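Local coordinates for ThiJ/pfpI family protein (Bacillus anthracis, PDB 3EFE) that is of unknown function but belongs to the DJ-1/PfpI family, whose members include chaperones, proteases and glyoxalases, and forms a two-subunit assembly, at residues F9-W19 against T45-M56; L67-L78 against P93-A101. All blocks are in the same frame, centred on the assembly; numbering follows the deposited sequence.

Contact 1: F9-W19 against T45-M56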
loop_
_atom_site.group_PDB
_atom_site.type_symbol
_atom_site.label_atom_id
_atom_site.label_comp_id
_atom_site.label_asym_id
_atom_site.label_seq_id
_atom_site.Cartn_x
_atom_site.Cartn_y
_atom_site.Cartn_z
ATOM N N PHE D 9 -0.361 -14.438 -8.322
ATOM C CA PHE D 9 -1.147 -14.773 -7.121
ATOM C C PHE D 9 -0.743 -13.922 -5.951
ATOM O O PHE D 9 0.435 -13.716 -5.730
ATOM C CB PHE D 9 -0.954 -16.240 -6.763
ATOM C CG PHE D 9 -1.484 -17.170 -7.819
ATOM C CD1 PHE D 9 -2.853 -17.327 -7.991
ATOM C CD2 PHE D 9 -0.631 -17.855 -8.627
ATOM C CE1 PHE D 9 -3.359 -18.161 -8.914
ATOM C CE2 PHE D 9 -1.140 -18.723 -9.632
ATOM C CZ PHE D 9 -2.537 -18.851 -9.748
ATOM N N LEU D 10 -1.723 -13.399 -5.211
ATOM C CA LEU D 10 -1.417 -12.813 -3.922
ATOM C C LEU D 10 -2.078 -13.657 -2.865
ATOM O O LEU D 10 -3.310 -13.741 -2.758
ATOM C CB LEU D 10 -1.925 -11.372 -3.874
ATOM C CG LEU D 10 -1.789 -10.634 -2.538
ATOM C CD1 LEU D 10 -0.307 -10.246 -2.255
ATOM C CD2 LEU D 10 -2.810 -9.485 -2.425
ATOM N N TYR D 11 -1.279 -14.239 -2.009
ATOM C CA TYR D 11 -1.826 -14.897 -0.799
ATOM C C TYR D 11 -2.436 -13.901 0.173
ATOM O O TYR D 11 -1.746 -12.978 0.671
ATOM C CB TYR D 11 -0.738 -15.767 -0.174
ATOM C CG TYR D 11 -1.189 -16.589 1.011
ATOM C CD1 TYR D 11 -2.186 -17.565 0.886
ATOM C CD2 TYR D 11 -0.589 -16.412 2.253
ATOM C CE1 TYR D 11 -2.580 -18.322 2.005
ATOM C CE2 TYR D 11 -0.946 -17.165 3.331
ATOM C CZ TYR D 11 -1.962 -18.109 3.215
ATOM O OH TYR D 11 -2.324 -18.823 4.352
ATOM N N VAL D 12 -3.730 -14.088 0.431
ATOM C CA VAL D 12 -4.526 -13.214 1.329
ATOM C C VAL D 12 -4.918 -13.940 2.633
ATOM O O VAL D 12 -5.373 -15.081 2.603
ATOM C CB VAL D 12 -5.796 -12.524 0.560
ATOM C CG1 VAL D 12 -5.276 -11.678 -0.609
ATOM C CG2 VAL D 12 -6.799 -13.516 0.103
ATOM N N PHE D 13 -4.680 -13.269 3.766
ATOM C CA PHE D 13 -4.883 -13.818 5.145
ATOM C C PHE D 13 -5.151 -12.718 6.130
ATOM O O PHE D 13 -4.712 -11.589 5.940
ATOM C CB PHE D 13 -3.712 -14.651 5.658
ATOM C CG PHE D 13 -2.380 -13.949 5.594
ATOM C CD1 PHE D 13 -1.841 -13.380 6.715
ATOM C CD2 PHE D 13 -1.669 -13.878 4.387
ATOM C CE1 PHE D 13 -0.657 -12.744 6.657
ATOM C CE2 PHE D 13 -0.483 -13.229 4.309
ATOM C CZ PHE D 13 0.038 -12.660 5.445
ATOM N N ASN D 14 -5.859 -13.067 7.214
ATOM C CA ASN D 14 -6.169 -12.097 8.229
ATOM C C ASN D 14 -4.878 -11.512 8.689
ATOM O O ASN D 14 -3.956 -12.269 8.968
ATOM C CB ASN D 14 -6.806 -12.725 9.460
ATOM C CG ASN D 14 -8.263 -13.124 9.262
ATOM O OD1 ASN D 14 -8.646 -14.163 9.769
ATOM N ND2 ASN D 14 -9.070 -12.325 8.549
ATOM N N THR D 15 -4.828 -10.176 8.776
ATOM C CA THR D 15 -3.684 -9.481 9.332
ATOM C C THR D 15 -2.673 -9.055 8.251
ATOM O O THR D 15 -1.673 -8.443 8.585
ATOM C CB THR D 15 -2.941 -10.370 10.435
ATOM O OG1 THR D 15 -3.625 -10.266 11.722
ATOM C CG2 THR D 15 -1.564 -9.981 10.583
ATOM N N MET D 16 -2.906 -9.377 6.959
ATOM C CA MET D 16 -1.864 -9.028 5.950
ATOM C C MET D 16 -1.607 -7.534 5.983
ATOM O O MET D 16 -2.519 -6.704 6.134
ATOM C CB MET D 16 -2.173 -9.555 4.557
ATOM C CG MET D 16 -3.531 -9.163 3.900
ATOM S SD MET D 16 -3.852 -9.901 2.332
ATOM C CE MET D 16 -2.408 -9.764 1.703
ATOM N N SER D 17 -0.337 -7.209 5.938
ATOM C CA SER D 17 0.160 -5.813 5.968
ATOM C C SER D 17 -0.033 -5.057 4.619
ATOM O O SER D 17 0.664 -5.340 3.685
ATOM C CB SER D 17 1.634 -5.876 6.339
ATOM O OG SER D 17 1.783 -6.476 7.634
ATOM N N ASP D 18 -0.935 -4.077 4.594
ATOM C CA ASP D 18 -1.404 -3.370 3.397
ATOM C C ASP D 18 -0.349 -2.606 2.635
ATOM O O ASP D 18 -0.400 -2.526 1.389
ATOM C CB ASP D 18 -2.498 -2.341 3.758
ATOM C CG ASP D 18 -3.704 -2.986 4.491
ATOM O OD1 ASP D 18 -4.825 -3.001 3.966
ATOM O OD2 ASP D 18 -3.499 -3.478 5.591
ATOM N N TRP D 19 0.616 -2.059 3.359
ATOM C CA TRP D 19 1.573 -1.186 2.730
ATOM C C TRP D 19 2.574 -2.011 1.951
ATOM O O TRP D 19 3.292 -1.472 1.146
ATOM C CB TRP D 19 2.223 -0.257 3.731
ATOM C CG TRP D 19 3.157 -0.906 4.577
ATOM C CD1 TRP D 19 4.483 -1.040 4.355
ATOM C CD2 TRP D 19 2.875 -1.575 5.793
ATOM N NE1 TRP D 19 5.033 -1.722 5.328
ATOM C CE2 TRP D 19 4.076 -2.097 6.234
ATOM C CE3 TRP D 19 1.692 -1.848 6.513
ATOM C CZ2 TRP D 19 4.190 -2.834 7.408
ATOM C CZ3 TRP D 19 1.793 -2.540 7.677
ATOM C CH2 TRP D 19 3.037 -3.056 8.112
ATOM N N THR D 45 -6.311 -13.252 -6.030
ATOM C CA THR D 45 -6.101 -13.416 -4.593
ATOM C C THR D 45 -6.373 -14.896 -4.184
ATOM O O THR D 45 -7.378 -15.469 -4.591
ATOM C CB THR D 45 -6.890 -12.385 -3.721
ATOM O OG1 THR D 45 -8.274 -12.566 -3.865
ATOM C CG2 THR D 45 -6.545 -10.958 -4.088
ATOM N N VAL D 46 -5.438 -15.512 -3.443
ATOM C CA VAL D 46 -5.633 -16.888 -2.963
ATOM C C VAL D 46 -5.583 -16.984 -1.439
ATOM O O VAL D 46 -4.703 -16.481 -0.821
ATOM C CB VAL D 46 -4.732 -17.963 -3.623
ATOM C CG1 VAL D 46 -3.514 -17.424 -4.339
ATOM C CG2 VAL D 46 -4.342 -18.989 -2.589
ATOM N N GLY D 47 -6.616 -17.569 -0.852
ATOM C CA GLY D 47 -6.789 -17.656 0.587
ATOM C C GLY D 47 -6.432 -19.049 0.985
ATOM O O GLY D 47 -6.318 -19.937 0.093
ATOM N N ALA D 48 -6.228 -19.256 2.295
ATOM C CA ALA D 48 -6.072 -20.631 2.839
ATOM C C ALA D 48 -7.355 -21.393 2.540
ATOM O O ALA D 48 -7.308 -22.590 2.323
ATOM C CB ALA D 48 -5.768 -20.652 4.367
ATOM N N ASN D 49 -8.474 -20.662 2.539
ATOM C CA ASN D 49 -9.776 -21.118 2.177
ATOM C C ASN D 49 -10.580 -19.876 1.699
ATOM O O ASN D 49 -10.045 -18.782 1.662
ATOM C CB ASN D 49 -10.432 -21.690 3.394
ATOM C CG ASN D 49 -10.652 -20.634 4.463
ATOM O OD1 ASN D 49 -10.915 -19.450 4.177
ATOM N ND2 ASN D 49 -10.555 -21.056 5.709
ATOM N N LYS D 50 -11.875 -20.047 1.393
ATOM C CA LYS D 50 -12.700 -19.046 0.698
ATOM C C LYS D 50 -13.265 -17.983 1.616
ATOM O O LYS D 50 -13.898 -17.034 1.166
ATOM C CB LYS D 50 -13.800 -19.750 -0.109
ATOM C CG LYS D 50 -13.204 -20.589 -1.289
ATOM C CD LYS D 50 -13.853 -20.347 -2.729
ATOM C CE LYS D 50 -13.646 -18.892 -3.309
ATOM N NZ LYS D 50 -14.065 -17.734 -2.338
ATOM N N GLU D 51 -12.998 -18.146 2.913
ATOM C CA GLU D 51 -13.395 -17.196 3.951
ATOM C C GLU D 51 -12.759 -15.832 3.667
ATOM O O GLU D 51 -11.571 -15.716 3.267
ATOM C CB GLU D 51 -12.981 -17.649 5.382
ATOM C CG GLU D 51 -13.660 -18.929 6.030
ATOM C CD GLU D 51 -13.050 -19.296 7.491
ATOM O OE1 GLU D 51 -12.004 -18.702 7.907
ATOM O OE2 GLU D 51 -13.605 -20.207 8.198
ATOM N N MET D 52 -13.583 -14.813 3.878
ATOM C CA MET D 52 -13.153 -13.436 3.924
ATOM C C MET D 52 -12.133 -13.241 5.002
ATOM O O MET D 52 -12.210 -13.856 6.113
ATOM C CB MET D 52 -14.376 -12.524 4.138
ATOM C CG MET D 52 -15.248 -12.512 2.844
ATOM S SD MET D 52 -16.075 -10.990 2.505
ATOM C CE MET D 52 -14.618 -10.046 2.168
ATOM N N ILE D 53 -11.161 -12.402 4.660
ATOM C CA ILE D 53 -10.013 -12.039 5.486
ATOM C C ILE D 53 -10.124 -10.551 5.701
ATOM O O ILE D 53 -10.844 -9.865 4.999
ATOM C CB ILE D 53 -8.689 -12.477 4.819
ATOM C CG1 ILE D 53 -8.278 -11.614 3.606
ATOM C CG2 ILE D 53 -8.847 -13.895 4.311
ATOM C CD1 ILE D 53 -7.598 -10.316 3.895
ATOM N N THR D 54 -9.467 -10.067 6.731
ATOM C CA THR D 54 -9.443 -8.658 7.118
ATOM C C THR D 54 -7.930 -8.234 7.164
ATOM O O THR D 54 -7.100 -8.869 7.846
ATOM C CB THR D 54 -10.070 -8.495 8.506
ATOM O OG1 THR D 54 -11.411 -9.001 8.492
ATOM C CG2 THR D 54 -10.109 -6.995 8.929
ATOM N N THR D 55 -7.553 -7.222 6.409
ATOM C CA THR D 55 -6.139 -6.806 6.414
ATOM C C THR D 55 -5.803 -6.195 7.748
ATOM O O THR D 55 -6.689 -5.936 8.489
ATOM C CB THR D 55 -5.782 -5.849 5.221
ATOM O OG1 THR D 55 -6.441 -4.609 5.388
ATOM C CG2 THR D 55 -6.180 -6.474 3.861
ATOM N N MET D 56 -4.518 -6.011 8.081
ATOM C CA MET D 56 -4.113 -5.131 9.197
ATOM C C MET D 56 -4.751 -3.771 9.170
ATOM O O MET D 56 -5.002 -3.225 10.224
ATOM C CB MET D 56 -2.565 -4.975 9.266
ATOM C CG MET D 56 -1.986 -4.247 10.554
ATOM S SD MET D 56 -0.231 -4.052 10.385
ATOM C CE MET D 56 0.087 -2.957 11.706
HETATM O O HOH W 1 -6.703 -17.212 4.072
#
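Ile53 packs against the Val12 side chain, the backbone from Val12 to Asn14, and Met16 SD, setting short strand 53-54 against the chain that follows strand 8-11. Its CB lies 3.8 Å from Asn14 N. One branch, CG2, approaches Val12 O; the other, CG1, comes within 4.0 Å of Val12 CB. At the tip, CD1 is 3.8 Å from Phe13 O and meets Met16 SD; the two side chains cross at about a right angle. Met16 CG stands between backbone N and carbonyl carbon (chi1 56°), the chain then extending to bring SD there.

Val46 N donates to Leu10 O and Val12 N to Val46 O in parallel ladder fashion, and a water links Val12 O to Ala48 N. Thr15 N points almost straight at Thr54 O (2.8 Å), and Met56 N reaches Met16 O. Thr55 OG1 gives its proton to the syn lone pair of Asp18 OD1 (2.7 Å). Met56 SD sits at the Trp19 ring edge, a Met-aromatic contact.

Strands 8-11 and 43-47, with helix 18-30 between them, form a beta-alpha-beta unit; strand 77-80 flanks 8-11, strand 53-54 pairs antiparallel with 60-61 outside the unit, and Tyr23 of the second subunit meets the Trp19 ring.

Contact 2: L67-L78 against P93-A101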
loop_
_atom_site.group_PDB
_atom_site.type_symbol
_atom_site.label_atom_id
_atom_site.label_comp_id
_atom_site.label_asym_id
_atom_site.label_seq_id
_atom_site.Cartn_x
_atom_site.Cartn_y
_atom_site.Cartn_z
ATOM N N LEU D 67 -6.569 -22.118 -1.600
ATOM C CA LEU D 67 -5.285 -22.724 -1.960
ATOM C C LEU D 67 -5.463 -23.979 -2.809
ATOM O O LEU D 67 -4.737 -24.177 -3.766
ATOM C CB LEU D 67 -4.470 -23.038 -0.711
ATOM C CG LEU D 67 -3.056 -23.605 -0.928
ATOM C CD1 LEU D 67 -2.246 -22.790 -1.954
ATOM C CD2 LEU D 67 -2.308 -23.730 0.443
ATOM N N ASP D 68 -6.428 -24.828 -2.472
ATOM C CA ASP D 68 -6.746 -26.030 -3.274
ATOM C C ASP D 68 -6.930 -25.777 -4.758
ATOM O O ASP D 68 -6.324 -26.446 -5.575
ATOM C CB ASP D 68 -8.056 -26.632 -2.815
ATOM C CG ASP D 68 -7.884 -27.636 -1.729
ATOM O OD1 ASP D 68 -6.706 -28.045 -1.485
ATOM O OD2 ASP D 68 -8.945 -28.010 -1.127
ATOM N N GLU D 69 -7.797 -24.819 -5.072
ATOM C CA GLU D 69 -8.120 -24.387 -6.439
ATOM C C GLU D 69 -6.943 -23.807 -7.235
ATOM O O GLU D 69 -7.097 -23.507 -8.374
ATOM C CB GLU D 69 -9.240 -23.341 -6.365
ATOM C CG GLU D 69 -10.647 -23.911 -6.089
ATOM C CD GLU D 69 -11.589 -22.947 -5.308
ATOM O OE1 GLU D 69 -11.201 -21.802 -5.013
ATOM O OE2 GLU D 69 -12.739 -23.338 -4.979
ATOM N N CYS D 70 -5.759 -23.682 -6.639
ATOM C CA CYS D 70 -4.665 -22.915 -7.225
ATOM C C CYS D 70 -3.584 -23.821 -7.708
ATOM O O CYS D 70 -3.213 -24.735 -6.996
ATOM C CB CYS D 70 -4.073 -21.988 -6.140
ATOM S SG CYS D 70 -2.454 -21.264 -6.550
ATOM N N THR D 71 -3.042 -23.534 -8.885
ATOM C CA THR D 71 -1.918 -24.281 -9.461
ATOM C C THR D 71 -0.758 -23.323 -9.657
ATOM O O THR D 71 -0.934 -22.256 -10.235
ATOM C CB THR D 71 -2.285 -24.897 -10.853
ATOM O OG1 THR D 71 -3.501 -25.635 -10.717
ATOM C CG2 THR D 71 -1.168 -25.846 -11.407
ATOM N N LEU D 72 0.415 -23.701 -9.144
ATOM C CA LEU D 72 1.614 -22.880 -9.272
ATOM C C LEU D 72 2.488 -23.555 -10.301
ATOM O O LEU D 72 2.710 -24.747 -10.244
ATOM C CB LEU D 72 2.342 -22.710 -7.911
ATOM C CG LEU D 72 1.957 -21.601 -6.893
ATOM C CD1 LEU D 72 1.078 -20.425 -7.475
ATOM C CD2 LEU D 72 1.323 -22.192 -5.631
ATOM N N GLU D 73 2.976 -22.778 -11.257
ATOM C CA GLU D 73 3.591 -23.302 -12.476
ATOM C C GLU D 73 4.851 -22.509 -12.741
ATOM O O GLU D 73 5.035 -21.436 -12.159
ATOM C CB GLU D 73 2.638 -23.181 -13.678
ATOM C CG GLU D 73 1.661 -24.361 -13.869
ATOM C CD GLU D 73 0.411 -23.980 -14.737
ATOM O OE1 GLU D 73 0.502 -23.050 -15.594
ATOM O OE2 GLU D 73 -0.680 -24.597 -14.547
ATOM N N SER D 74 5.720 -23.044 -13.609
ATOM C CA SER D 74 7.012 -22.440 -13.817
ATOM C C SER D 74 6.648 -21.053 -14.248
ATOM O O SER D 74 5.687 -20.852 -14.997
ATOM C CB SER D 74 7.840 -23.167 -14.898
ATOM O OG SER D 74 9.268 -22.905 -14.773
ATOM N N LYS D 75 7.387 -20.091 -13.734
ATOM C CA LYS D 75 7.187 -18.673 -14.043
ATOM C C LYS D 75 5.847 -17.990 -13.630
ATOM O O LYS D 75 5.666 -16.807 -13.980
ATOM C CB LYS D 75 7.432 -18.413 -15.498
ATOM C CG LYS D 75 8.630 -19.108 -16.113
ATOM C CD LYS D 75 9.930 -19.107 -15.294
ATOM C CE LYS D 75 11.076 -19.918 -16.050
ATOM N NZ LYS D 75 10.645 -21.276 -16.657
ATOM N N ASP D 76 4.943 -18.667 -12.883
ATOM C CA ASP D 76 3.806 -17.958 -12.265
ATOM C C ASP D 76 4.444 -17.022 -11.252
ATOM O O ASP D 76 5.624 -17.139 -10.964
ATOM C CB ASP D 76 2.784 -18.917 -11.609
ATOM C CG ASP D 76 1.768 -19.560 -12.650
ATOM O OD1 ASP D 76 1.682 -18.994 -13.768
ATOM O OD2 ASP D 76 1.050 -20.576 -12.343
ATOM N N LEU D 77 3.687 -16.070 -10.749
ATOM C CA LEU D 77 4.147 -15.203 -9.633
ATOM C C LEU D 77 3.286 -15.451 -8.414
ATOM O O LEU D 77 2.043 -15.379 -8.502
ATOM C CB LEU D 77 4.168 -13.677 -9.993
ATOM C CG LEU D 77 4.459 -12.637 -8.832
ATOM C CD1 LEU D 77 5.949 -12.618 -8.328
ATOM C CD2 LEU D 77 3.985 -11.204 -9.291
ATOM N N LEU D 78 3.954 -15.727 -7.291
ATOM C CA LEU D 78 3.292 -15.810 -5.960
ATOM C C LEU D 78 3.830 -14.778 -4.975
ATOM O O LEU D 78 4.957 -14.864 -4.577
ATOM C CB LEU D 78 3.463 -17.186 -5.335
ATOM C CG LEU D 78 2.793 -17.445 -3.975
ATOM C CD1 LEU D 78 1.272 -17.308 -3.996
ATOM C CD2 LEU D 78 3.247 -18.830 -3.430
ATOM N N PRO D 93 -0.152 -25.470 5.028
ATOM C CA PRO D 93 -0.344 -26.005 3.691
ATOM C C PRO D 93 0.296 -25.147 2.557
ATOM O O PRO D 93 1.019 -25.702 1.733
ATOM C CB PRO D 93 -1.868 -26.100 3.577
ATOM C CG PRO D 93 -2.365 -26.020 4.936
ATOM C CD PRO D 93 -1.429 -25.169 5.678
ATOM N N ILE D 94 0.100 -23.823 2.542
ATOM C CA ILE D 94 0.773 -23.011 1.519
ATOM C C ILE D 94 2.274 -23.084 1.644
ATOM O O ILE D 94 2.988 -23.070 0.652
ATOM C CB ILE D 94 0.303 -21.505 1.404
ATOM C CG1 ILE D 94 0.563 -21.017 -0.051
ATOM C CG2 ILE D 94 0.899 -20.616 2.525
ATOM C CD1 ILE D 94 0.257 -19.631 -0.386
ATOM N N LEU D 95 2.764 -23.228 2.853
ATOM C CA LEU D 95 4.199 -23.187 3.089
ATOM C C LEU D 95 4.818 -24.480 2.556
ATOM O O LEU D 95 5.990 -24.487 2.135
ATOM C CB LEU D 95 4.433 -22.937 4.571
ATOM C CG LEU D 95 5.253 -21.770 5.169
ATOM C CD1 LEU D 95 5.479 -20.548 4.335
ATOM C CD2 LEU D 95 4.652 -21.416 6.516
ATOM N N GLU D 96 4.019 -25.553 2.473
ATOM C CA GLU D 96 4.505 -26.829 1.932
ATOM C C GLU D 96 4.577 -26.739 0.437
ATOM O O GLU D 96 5.612 -27.085 -0.167
ATOM C CB GLU D 96 3.662 -28.004 2.435
ATOM C CG GLU D 96 3.879 -28.179 4.013
ATOM C CD GLU D 96 3.034 -29.301 4.736
ATOM O OE1 GLU D 96 2.081 -29.895 4.115
ATOM O OE2 GLU D 96 3.294 -29.534 5.954
ATOM N N ARG D 97 3.502 -26.186 -0.128
ATOM C CA ARG D 97 3.300 -25.958 -1.566
ATOM C C ARG D 97 4.311 -25.033 -2.126
ATOM O O ARG D 97 4.555 -25.084 -3.287
ATOM C CB ARG D 97 1.944 -25.286 -1.825
ATOM C CG ARG D 97 0.691 -26.024 -1.345
ATOM C CD ARG D 97 0.081 -26.974 -2.370
ATOM N NE ARG D 97 0.197 -26.457 -3.729
ATOM C CZ ARG D 97 -0.748 -25.831 -4.443
ATOM N NH1 ARG D 97 -1.987 -25.656 -4.011
ATOM N NH2 ARG D 97 -0.426 -25.409 -5.652
ATOM N N ILE D 98 4.840 -24.142 -1.298
ATOM C CA ILE D 98 5.810 -23.138 -1.734
ATOM C C ILE D 98 7.098 -23.852 -2.073
ATOM O O ILE D 98 7.872 -23.411 -2.956
ATOM C CB ILE D 98 6.068 -22.009 -0.635
ATOM C CG1 ILE D 98 4.950 -20.964 -0.648
ATOM C CG2 ILE D 98 7.406 -21.296 -0.855
ATOM C CD1 ILE D 98 4.562 -20.353 0.765
ATOM N N GLY D 99 7.343 -24.939 -1.341
ATOM C CA GLY D 99 8.524 -25.747 -1.542
ATOM C C GLY D 99 8.543 -26.322 -2.917
ATOM O O GLY D 99 9.589 -26.298 -3.557
ATOM N N GLN D 100 7.385 -26.837 -3.353
ATOM C CA GLN D 100 7.220 -27.443 -4.695
ATOM C C GLN D 100 7.222 -26.349 -5.751
ATOM O O GLN D 100 7.906 -26.472 -6.765
ATOM C CB GLN D 100 5.873 -28.192 -4.854
ATOM C CG GLN D 100 5.454 -29.142 -3.698
ATOM C CD GLN D 100 3.924 -29.427 -3.683
ATOM O OE1 GLN D 100 3.335 -29.769 -2.619
ATOM N NE2 GLN D 100 3.267 -29.250 -4.860
ATOM N N ALA D 101 6.413 -25.300 -5.522
ATOM C CA ALA D 101 6.407 -24.138 -6.411
ATOM C C ALA D 101 7.821 -23.746 -6.726
ATOM O O ALA D 101 8.136 -23.539 -7.854
ATOM C CB ALA D 101 5.662 -22.957 -5.797
#
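Arg97 and Leu67 slide past each other in opposite directions, the arginine reaching out from the helix and the leucine in toward it. The guanidinium presents its edge, not a face, to the turn formed by Leu67 to Cys70, and the carbonyl oxygens of those two residues lie near its plane. The clearest bond runs from Arg97 NH2 to Cys70 O (3.2 Å, 151° at the hydrogen), with the donor above the plane of that carbonyl. Arg97 NH1 adds weak bonds to Leu67 O (3.1 Å) and to the same Cys70 O. Bends at chi2 (-90°) and chi3 (-36°) fold the arginine chain into this edge-on approach.

Apolar groups flank the polar grip along the helix. Leu67 crosses Ile94 obliquely, with CD2 3.6 Å from Ile94 CB; its other methyl, CD1, lies near Arg97 NH1. One helical turn beyond the arginine, Leu72 CB rests 3.9 Å from Ala101 CB, while Leu72 CD2 reaches back to Arg97 NH2. On strand 77-80, Leu78 meets Ile98 at about a right angle, CD2 against CG1 at 3.9 Å. The same CD2 also lies near Ile94 CD1, so Leu78 spans two successive helical turns. The contact joins strand 77-80, and the loop leading into it, to helix 92-104 of the beta-alpha-beta unit completed by strand 107-111.

Leu67 O also accepts the turn-closing bond from Cys70 N, so one carbonyl serves both the turn and, weakly, the arginine. The guanidinium is thus met by backbone dipoles, with the carboxylate of Asp68 nearby but not touching. Its charge is probably eased by the carbonyls and by a longer-range attraction to Asp68, and the grip ties the turn's shape to the helix.

In the fold
From the N terminus, strand 8-11 runs into helix 18-30, and contact 1 closes this first excursion across 25 intervening residues, when strand 43-47 and the loop after it return beside 9-19. Contact 2 opens later, at 67-78, and closes over a shorter gap of 14 residues on helix 92-104. The two therefore stand in series, neither nested nor crossed, each joining elements of a different beta-alpha-beta unit. They meet at neighbouring strands 8-11 and 77-80, where Phe9 N probably bonds to Leu77 O; beside the sheet, Phe9 packs on loop residue Leu72 and Tyr11 on helix residue Ile94. Consecutive units are thus joined through the first strand, in the manner of an open alpha/beta sandwich.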